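Side-chain contacts in oxidoreductase, Gfo/Idh/MocA family (Vibrio cholerae, PDB 1XEA), which probably works as a dinucleotide-dependent oxidoreductase, holding its NAD-type cofactor in a Rossmann-fold domain: residues 287-290 and 291-295; 270-273 and 274-278; 296-299 and 300-304; 73-76 and 77-81. All coordinates share one frame; numbering follows the deposited sequence.

All four contacts join side chains about one helical turn apart, and they differ mainly in what surrounds them. Contacts 1 and 3 are successive parts of helix 286-311, their centres about 13 Å apart. Contact 1 mixes an apolar pair with a network of arginines and an aspartate, while contact 3, the most buried of the four, combines a leucine-isoleucine pair with a glutamate bonded to glutamine and arginine. Contact 2 lies on the preceding helix 268-281, with an apolar flank against the parallel-sheet domain and a glutamine pair on the outer flank. Contact 4 belongs to the Rossmann domain itself, where a loop turns into helix 76-85; alone among them it includes a helix start.

Contact 1. Residues 287-290 and 291-295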
loop_
_atom_site.group_PDB
_atom_site.type_symbol
_atom_site.label_atom_id
_atom_site.label_comp_id
_atom_site.label_asym_id
_atom_site.label_seq_id
_atom_site.Cartn_x
_atom_site.Cartn_y
_atom_site.Cartn_z
ATOM N N HIS A 287 26.615 27.880 -8.681
ATOM C CA HIS A 287 26.475 26.445 -8.515
ATOM C C HIS A 287 25.366 25.893 -9.368
ATOM O O HIS A 287 25.359 24.711 -9.692
ATOM C CB HIS A 287 26.242 26.085 -7.046
ATOM C CG HIS A 287 24.921 26.534 -6.501
ATOM N ND1 HIS A 287 24.605 27.859 -6.287
ATOM C CD2 HIS A 287 23.851 25.821 -6.078
ATOM C CE1 HIS A 287 23.400 27.942 -5.750
ATOM N NE2 HIS A 287 22.921 26.719 -5.613
ATOM N N ILE A 288 24.429 26.752 -9.737
ATOM C CA ILE A 288 23.331 26.311 -10.570
ATOM C C ILE A 288 23.783 26.140 -12.016
ATOM O O ILE A 288 23.623 25.067 -12.607
ATOM C CB ILE A 288 22.172 27.288 -10.483
ATOM C CG1 ILE A 288 21.487 27.107 -9.128
ATOM C CG2 ILE A 288 21.205 27.067 -11.630
ATOM C CD1 ILE A 288 20.219 27.884 -8.983
ATOM N N ILE A 289 24.352 27.196 -12.584
ATOM C CA ILE A 289 24.850 27.143 -13.949
ATOM C C ILE A 289 25.738 25.910 -14.136
ATOM O O ILE A 289 25.546 25.145 -15.083
ATOM C CB ILE A 289 25.679 28.387 -14.277
ATOM C CG1 ILE A 289 24.884 29.642 -13.945
ATOM C CG2 ILE A 289 26.071 28.373 -15.730
ATOM C CD1 ILE A 289 25.733 30.859 -13.849
ATOM N N GLU A 290 26.705 25.722 -13.236
ATOM C CA GLU A 290 27.624 24.584 -13.310
ATOM C C GLU A 290 26.892 23.253 -13.352
ATOM O O GLU A 290 27.305 22.341 -14.067
ATOM C CB GLU A 290 28.600 24.576 -12.124
ATOM C CG GLU A 290 29.724 25.615 -12.192
ATOM C CD GLU A 290 30.881 25.309 -11.229
ATOM O OE1 GLU A 290 30.652 25.240 -9.988
ATOM O OE2 GLU A 290 32.033 25.138 -11.717
ATOM N N ARG A 291 25.810 23.144 -12.586
ATOM C CA ARG A 291 25.038 21.911 -12.561
ATOM C C ARG A 291 24.347 21.763 -13.907
ATOM O O ARG A 291 24.287 20.671 -14.474
ATOM C CB ARG A 291 24.004 21.938 -11.429
ATOM C CG ARG A 291 23.095 20.713 -11.402
ATOM C CD ARG A 291 22.104 20.727 -10.245
ATOM N NE ARG A 291 21.168 19.603 -10.336
ATOM C CZ ARG A 291 20.286 19.276 -9.394
ATOM N NH1 ARG A 291 20.209 19.983 -8.277
ATOM N NH2 ARG A 291 19.481 18.240 -9.569
ATOM N N ASN A 292 23.833 22.871 -14.428
ATOM C CA ASN A 292 23.166 22.829 -15.724
ATOM C C ASN A 292 24.142 22.315 -16.793
ATOM O O ASN A 292 23.863 21.337 -17.493
ATOM C CB ASN A 292 22.628 24.214 -16.081
ATOM C CG ASN A 292 21.498 24.627 -15.177
ATOM O OD1 ASN A 292 20.514 23.913 -15.045
ATOM N ND2 ASN A 292 21.634 25.764 -14.540
ATOM N N LEU A 293 25.297 22.963 -16.902
ATOM C CA LEU A 293 26.295 22.546 -17.862
ATOM C C LEU A 293 26.634 21.093 -17.658
ATOM O O LEU A 293 26.527 20.280 -18.570
ATOM C CB LEU A 293 27.557 23.376 -17.704
ATOM C CG LEU A 293 27.381 24.770 -18.294
ATOM C CD1 LEU A 293 28.496 25.679 -17.811
ATOM C CD2 LEU A 293 27.360 24.676 -19.811
ATOM N N ALA A 294 27.040 20.764 -16.443
ATOM C CA ALA A 294 27.417 19.400 -16.126
ATOM C C ALA A 294 26.385 18.363 -16.584
ATOM O O ALA A 294 26.737 17.363 -17.223
ATOM C CB ALA A 294 27.666 19.272 -14.630
ATOM N N SER A 295 25.113 18.591 -16.265
ATOM C CA SER A 295 24.073 17.639 -16.657
ATOM C C SER A 295 23.947 17.478 -18.173
ATOM O O SER A 295 23.700 16.374 -18.674
ATOM C CB SER A 295 22.725 18.038 -16.052
ATOM O OG SER A 295 22.806 18.005 -14.640
#
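The backbone oxygen of I288 receives the N-H of N292 at 2.9 Å (I288 O to N292 N) and has the amide of the same asparagine beside it. N292 ND2 comes as near as that backbone nitrogen, but its angle is too poor for a hydrogen bond. The asparagine stands there because its CG lies beside its own backbone N, opposite the carbonyl carbon (chi1 -68°), which lays the amide alongside I288 with ND2 next to the CG2 methyl. N292 OD1 looks elsewhere and accepts a hydrogen bond from R124 NH2.

One residue on, I289 and L293 repeat the spacing with purely apolar tips. Their side chains run side by side in the same direction, and I289 CG2 meets L293 CD1 at 4.2 Å. In the backbone of the same turn L293 N bonds to I289 O at 2.9 Å with an N-H...O angle of 170°. Y107 of helix 100-112 packs on both aliphatic tips and on N292, so branched hydrocarbon at 289 and 293 suits an aromatic neighbour.

R291 takes the other direction. Its extended chain carries the guanidinium away from 287-290, where R291 NE forms a salt bridge with D173 OD1, and the same oxygen is hydrogen-bonded to S295 OG. With R124 close to R291, the aspartate probably offsets two neighbouring positive charges, and the helix thereby offers hydrocarbon on one flank and a charge network on another.

Contact 2. Residues 270-273 and 274-278; sequences AMVQ and DWLQV
Q277 reaches back along the helix toward Q273, and each of its atoms can be followed in turn. CB lies 3.8 Å from Q273 O, the oxygen that also accepts the Q277 backbone N-H. CG bends closer, 3.2 Å from Q273 O, because it sits beside the backbone N (chi1 -56°) and so hangs over the preceding turn. Here the two glutamines meet at a slant: CG is 3.8 Å from Q273 NE2, and CD follows at 4.0 Å from the same nitrogen. At the tip OE1 stands 4.1 Å from Q273 CG, and Q277 NE2 lies 4.1 Å from Q273 NE2 with no hydrogen bond between them. The amide planes are inclined by 33°, and van der Waals contact joins them. Polar, flexible glutamine suits this outward flank, where Q277 is exposed.

V272 and L276 make the apolar counterpart. They point the same way, with V272 CG1 4.0 Å from L276 CD1, and their branched hydrocarbon fits an inward flank. D274 turns elsewhere, its OD2 hydrogen-bonding to Y118 OH. Around the helix, V272 rests on V21 and L22 of helix 12-22, L276 on W25, and W275 on A66 and M68 of strand 66-69, so that helix 268-281 packs on the parallel-sheet domain.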
loop_
_atom_site.group_PDB
_atom_site.type_symbol
_atom_site.label_atom_id
_atom_site.label_comp_id
_atom_site.label_asym_id
_atom_site.label_seq_id
_atom_site.Cartn_x
_atom_site.Cartn_y
_atom_site.Cartn_z
ATOM N N ALA A 270 6.867 26.141 -7.847
ATOM C CA ALA A 270 8.092 26.425 -7.108
ATOM C C ALA A 270 9.218 26.867 -8.030
ATOM O O ALA A 270 10.000 27.751 -7.691
ATOM C CB ALA A 270 8.510 25.203 -6.322
HETATM N N MSE A 271 9.303 26.233 -9.191
HETATM C CA MSE A 271 10.333 26.564 -10.153
HETATM C C MSE A 271 10.086 27.970 -10.703
HETATM O O MSE A 271 10.980 28.812 -10.685
HETATM C CB MSE A 271 10.334 25.545 -11.289
HETATM C CG MSE A 271 11.426 25.787 -12.308
HETATM SE SE MSE A 271 11.264 24.680 -13.867
HETATM C CE MSE A 271 9.445 25.158 -14.382
ATOM N N VAL A 272 8.871 28.230 -11.176
ATOM C CA VAL A 272 8.543 29.541 -11.723
ATOM C C VAL A 272 8.911 30.641 -10.739
ATOM O O VAL A 272 9.386 31.708 -11.125
ATOM C CB VAL A 272 7.058 29.625 -12.084
ATOM C CG1 VAL A 272 6.703 31.030 -12.524
ATOM C CG2 VAL A 272 6.757 28.636 -13.193
ATOM N N GLN A 273 8.698 30.368 -9.462
ATOM C CA GLN A 273 9.041 31.299 -8.402
ATOM C C GLN A 273 10.540 31.613 -8.458
ATOM O O GLN A 273 10.931 32.766 -8.583
ATOM C CB GLN A 273 8.718 30.662 -7.061
ATOM C CG GLN A 273 9.434 31.310 -5.914
ATOM C CD GLN A 273 8.650 32.467 -5.371
ATOM O OE1 GLN A 273 7.915 32.316 -4.390
ATOM N NE2 GLN A 273 8.772 33.632 -6.013
ATOM N N ASP A 274 11.372 30.576 -8.353
ATOM C CA ASP A 274 12.828 30.729 -8.388
ATOM C C ASP A 274 13.210 31.473 -9.657
ATOM O O ASP A 274 14.011 32.393 -9.614
ATOM C CB ASP A 274 13.499 29.344 -8.348
ATOM C CG ASP A 274 14.998 29.403 -8.040
ATOM O OD1 ASP A 274 15.380 30.139 -7.099
ATOM O OD2 ASP A 274 15.793 28.690 -8.711
ATOM N N TRP A 275 12.624 31.070 -10.780
ATOM C CA TRP A 275 12.887 31.695 -12.072
ATOM C C TRP A 275 12.640 33.187 -12.032
ATOM O O TRP A 275 13.496 33.969 -12.427
ATOM C CB TRP A 275 11.987 31.072 -13.143
ATOM C CG TRP A 275 11.705 31.950 -14.343
ATOM C CD1 TRP A 275 10.469 32.238 -14.888
ATOM C CD2 TRP A 275 12.667 32.619 -15.165
ATOM N NE1 TRP A 275 10.613 33.039 -15.991
ATOM C CE2 TRP A 275 11.947 33.291 -16.186
ATOM C CE3 TRP A 275 14.071 32.721 -15.140
ATOM C CZ2 TRP A 275 12.587 34.052 -17.180
ATOM C CZ3 TRP A 275 14.705 33.481 -16.134
ATOM C CH2 TRP A 275 13.959 34.135 -17.135
ATOM N N LEU A 276 11.459 33.582 -11.575
ATOM C CA LEU A 276 11.121 34.995 -11.525
ATOM C C LEU A 276 12.086 35.783 -10.645
ATOM O O LEU A 276 12.498 36.878 -11.022
ATOM C CB LEU A 276 9.683 35.179 -11.038
ATOM C CG LEU A 276 8.575 34.579 -11.916
ATOM C CD1 LEU A 276 7.259 34.776 -11.207
ATOM C CD2 LEU A 276 8.556 35.216 -13.306
ATOM N N GLN A 277 12.446 35.235 -9.485
ATOM C CA GLN A 277 13.380 35.915 -8.590
ATOM C C GLN A 277 14.686 36.146 -9.355
ATOM O O GLN A 277 15.217 37.258 -9.379
ATOM C CB GLN A 277 13.648 35.076 -7.327
ATOM C CG GLN A 277 12.395 34.689 -6.534
ATOM C CD GLN A 277 12.695 33.877 -5.263
ATOM O OE1 GLN A 277 13.263 32.772 -5.316
ATOM N NE2 GLN A 277 12.302 34.425 -4.112
ATOM N N VAL A 278 15.187 35.092 -9.994
ATOM C CA VAL A 278 16.417 35.178 -10.774
ATOM C C VAL A 278 16.269 36.272 -11.829
ATOM O O VAL A 278 17.103 37.158 -11.924
ATOM C CB VAL A 278 16.740 33.814 -11.487
ATOM C CG1 VAL A 278 17.828 33.992 -12.547
ATOM C CG2 VAL A 278 17.195 32.781 -10.465
#

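Contact 3. Residues 296-299 and 300-304; sequences HQLA and EAICQ
L298 and I302 form the tight half of this contact. The leucine's CD2 branch reaches across the isoleucine's longer arm, 3.9 Å from I302 CG1 and 4.0 Å from I302 CD1. That arm leans back over the previous turn because I302 CG1 lies beside its own backbone N (chi1 -64°). L183 covers the leucine, while L172 of helix 160-175 and L200 and V202 of strand 196-206 cover the isoleucine, so two bulky aliphatic residues fit the buried flank. C303, also buried, is slimmer: its SG is 3.6 Å from A299 O, and it packs on R161 and V164 of helix 160-175.

The other flank is looser and polar. E300 bends at chi2 (-61°), and its OE1 accepts a hydrogen bond from Q304 NE2 at 2.6 Å, the oxygen lying nearly in the glutamine's amide plane; Q304 itself is exposed to solvent. E300 OE2 has a second partner, a salt bridge to R161 NH1. Gripped by a cation at one oxygen and an amide at the other, the E300 carboxylate is probably held in its charged form, and it ties the helix to helix 160-175 on a flank apart from the aliphatic pair.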
loop_
_atom_site.group_PDB
_atom_site.type_symbol
_atom_site.label_atom_id
_atom_site.label_comp_id
_atom_site.label_asym_id
_atom_site.label_seq_id
_atom_site.Cartn_x
_atom_site.Cartn_y
_atom_site.Cartn_z
ATOM N N HIS A 296 24.103 18.575 -18.903
ATOM C CA HIS A 296 24.033 18.483 -20.343
ATOM C C HIS A 296 25.341 17.912 -20.868
ATOM O O HIS A 296 25.346 17.183 -21.853
ATOM C CB HIS A 296 23.751 19.845 -20.977
ATOM C CG HIS A 296 22.363 20.347 -20.733
ATOM N ND1 HIS A 296 21.999 20.989 -19.570
ATOM C CD2 HIS A 296 21.246 20.284 -21.494
ATOM C CE1 HIS A 296 20.717 21.304 -19.627
ATOM N NE2 HIS A 296 20.237 20.888 -20.784
ATOM N N GLN A 297 26.451 18.216 -20.215
ATOM C CA GLN A 297 27.709 17.675 -20.690
ATOM C C GLN A 297 27.705 16.169 -20.460
ATOM O O GLN A 297 28.197 15.405 -21.290
ATOM C CB GLN A 297 28.887 18.345 -19.973
ATOM C CG GLN A 297 29.007 19.845 -20.291
ATOM C CD GLN A 297 30.128 20.543 -19.521
ATOM O OE1 GLN A 297 30.300 20.339 -18.316
ATOM N NE2 GLN A 297 30.880 21.391 -20.215
ATOM N N LEU A 298 27.128 15.742 -19.339
ATOM C CA LEU A 298 27.042 14.319 -19.013
ATOM C C LEU A 298 26.124 13.599 -20.013
ATOM O O LEU A 298 26.427 12.496 -20.472
ATOM C CB LEU A 298 26.490 14.130 -17.601
ATOM C CG LEU A 298 27.095 13.012 -16.739
ATOM C CD1 LEU A 298 26.039 12.592 -15.739
ATOM C CD2 LEU A 298 27.552 11.831 -17.573
ATOM N N ALA A 299 24.997 14.226 -20.338
ATOM C CA ALA A 299 24.066 13.645 -21.285
ATOM C C ALA A 299 24.782 13.433 -22.615
ATOM O O ALA A 299 24.607 12.407 -23.271
ATOM C CB ALA A 299 22.870 14.559 -21.473
ATOM N N GLU A 300 25.590 14.411 -23.010
ATOM C CA GLU A 300 26.344 14.325 -24.254
ATOM C C GLU A 300 27.224 13.087 -24.216
ATOM O O GLU A 300 27.181 12.252 -25.123
ATOM C CB GLU A 300 27.224 15.563 -24.423
ATOM C CG GLU A 300 26.778 16.490 -25.542
ATOM C CD GLU A 300 26.806 15.809 -26.893
ATOM O OE1 GLU A 300 27.876 15.277 -27.266
ATOM O OE2 GLU A 300 25.759 15.811 -27.580
ATOM N N ALA A 301 28.013 12.987 -23.148
ATOM C CA ALA A 301 28.929 11.876 -22.937
ATOM C C ALA A 301 28.205 10.546 -23.030
ATOM O O ALA A 301 28.656 9.625 -23.711
ATOM C CB ALA A 301 29.585 12.008 -21.586
ATOM N N ILE A 302 27.071 10.448 -22.348
ATOM C CA ILE A 302 26.297 9.216 -22.356
ATOM C C ILE A 302 25.877 8.827 -23.770
ATOM O O ILE A 302 26.037 7.674 -24.177
ATOM C CB ILE A 302 25.054 9.345 -21.442
ATOM C CG1 ILE A 302 25.520 9.536 -19.990
ATOM C CG2 ILE A 302 24.170 8.114 -21.580
ATOM C CD1 ILE A 302 24.424 9.870 -19.003
ATOM N N CYS A 303 25.361 9.797 -24.522
ATOM C CA CYS A 303 24.918 9.556 -25.897
ATOM C C CYS A 303 26.015 9.002 -26.785
ATOM O O CYS A 303 25.801 8.058 -27.544
ATOM C CB CYS A 303 24.398 10.850 -26.514
ATOM S SG CYS A 303 22.703 11.208 -26.104
ATOM N N GLN A 304 27.192 9.609 -26.689
ATOM C CA GLN A 304 28.323 9.188 -27.488
ATOM C C GLN A 304 28.791 7.782 -27.181
ATOM O O GLN A 304 28.812 6.938 -28.071
ATOM C CB GLN A 304 29.469 10.174 -27.330
ATOM C CG GLN A 304 29.243 11.414 -28.172
ATOM C CD GLN A 304 30.326 12.442 -27.992
ATOM O OE1 GLN A 304 31.507 12.152 -28.174
ATOM N NE2 GLN A 304 29.935 13.657 -27.634
#

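Contact 4. Residues 73-76 and 77-81; sequences TDVH and STLAA
V75 and L79 set their branches athwart one another at the beginning of a helix. V75 CG1 touches both L79 CG and L79 CD1 at 3.9 Å. The valine puts this methyl opposite its own backbone N (chi1 -167°), whereas L79 CG stays beside its backbone N (chi1 -63°) and leans toward the preceding turn. In the backbone joining the pair, L79 N bonds to V75 O at 3.1 Å. V75 occupies the N-cap position with a purely hydrocarbon side chain, so what it gives the first turn is apolar cover together with its carbonyl.

H76 is turned a different way. Its side chain leaves the backbone pointing away from 77-81; one ring face lies over T73 CA, and the buried ring packs on I69 of strand 66-69. Meanwhile H76 O accepts the N-H of A80, whose small methyl touches L106 of helix 100-112. S77 sends its OG to a hydrogen bond with E102.

L79 also rests on I69, so the first turn of helix 76-85 packs back on strand 66-69. With the parallel strand 90-93 that follows, these elements make a beta-alpha-beta crossover, the repeating unit of the NAD-binding Rossmann fold.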
loop_
_atom_site.group_PDB
_atom_site.type_symbol
_atom_site.label_atom_id
_atom_site.label_comp_id
_atom_site.label_asym_id
_atom_site.label_seq_id
_atom_site.Cartn_x
_atom_site.Cartn_y
_atom_site.Cartn_z
ATOM N N THR A 73 13.458 21.865 -29.320
ATOM C CA THR A 73 14.847 21.894 -28.913
ATOM C C THR A 73 15.765 22.488 -29.982
ATOM O O THR A 73 16.724 23.192 -29.660
ATOM C CB THR A 73 15.352 20.479 -28.558
ATOM O OG1 THR A 73 14.390 19.813 -27.728
ATOM C CG2 THR A 73 16.673 20.563 -27.819
ATOM N N ASP A 74 15.454 22.217 -31.249
ATOM C CA ASP A 74 16.265 22.681 -32.384
ATOM C C ASP A 74 16.163 24.170 -32.679
ATOM O O ASP A 74 16.743 24.662 -33.647
ATOM C CB ASP A 74 15.902 21.882 -33.649
ATOM C CG ASP A 74 14.437 22.024 -34.040
ATOM O OD1 ASP A 74 14.042 23.109 -34.518
ATOM O OD2 ASP A 74 13.672 21.045 -33.865
ATOM N N VAL A 75 15.437 24.889 -31.837
ATOM C CA VAL A 75 15.262 26.314 -32.038
ATOM C C VAL A 75 15.707 27.067 -30.799
ATOM O O VAL A 75 15.741 28.296 -30.791
ATOM C CB VAL A 75 13.793 26.644 -32.295
ATOM C CG1 VAL A 75 13.663 28.050 -32.803
ATOM C CG2 VAL A 75 13.208 25.652 -33.270
ATOM N N HIS A 76 16.052 26.329 -29.750
ATOM C CA HIS A 76 16.477 26.967 -28.513
ATOM C C HIS A 76 17.653 27.919 -28.728
ATOM O O HIS A 76 17.534 29.116 -28.476
ATOM C CB HIS A 76 16.859 25.923 -27.454
ATOM C CG HIS A 76 15.716 25.078 -26.980
ATOM N ND1 HIS A 76 14.411 25.521 -26.960
ATOM C CD2 HIS A 76 15.697 23.829 -26.456
ATOM C CE1 HIS A 76 13.637 24.581 -26.445
ATOM N NE2 HIS A 76 14.393 23.545 -26.131
ATOM N N SER A 77 18.783 27.388 -29.193
ATOM C CA SER A 77 19.980 28.207 -29.413
ATOM C C SER A 77 19.675 29.530 -30.088
ATOM O O SER A 77 20.110 30.589 -29.634
ATOM C CB SER A 77 21.014 27.454 -30.251
ATOM O OG SER A 77 21.659 26.465 -29.474
ATOM N N THR A 78 18.927 29.464 -31.178
ATOM C CA THR A 78 18.578 30.662 -31.906
ATOM C C THR A 78 17.887 31.638 -30.977
ATOM O O THR A 78 18.446 32.670 -30.614
ATOM C CB THR A 78 17.650 30.326 -33.061
ATOM O OG1 THR A 78 18.241 29.292 -33.855
ATOM C CG2 THR A 78 17.409 31.550 -33.923
ATOM N N LEU A 79 16.672 31.295 -30.576
ATOM C CA LEU A 79 15.895 32.142 -29.684
ATOM C C LEU A 79 16.688 32.594 -28.463
ATOM O O LEU A 79 16.759 33.784 -28.158
ATOM C CB LEU A 79 14.640 31.397 -29.236
ATOM C CG LEU A 79 13.662 31.030 -30.354
ATOM C CD1 LEU A 79 12.552 30.183 -29.783
ATOM C CD2 LEU A 79 13.104 32.284 -30.998
ATOM N N ALA A 80 17.284 31.637 -27.765
ATOM C CA ALA A 80 18.066 31.937 -26.573
ATOM C C ALA A 80 19.098 33.025 -26.845
ATOM O O ALA A 80 19.046 34.108 -26.256
ATOM C CB ALA A 80 18.762 30.672 -26.078
ATOM N N ALA A 81 20.043 32.722 -27.731
ATOM C CA ALA A 81 21.097 33.664 -28.090
ATOM C C ALA A 81 20.520 35.040 -28.397
ATOM O O ALA A 81 21.010 36.058 -27.900
ATOM C CB ALA A 81 21.871 33.146 -29.294
#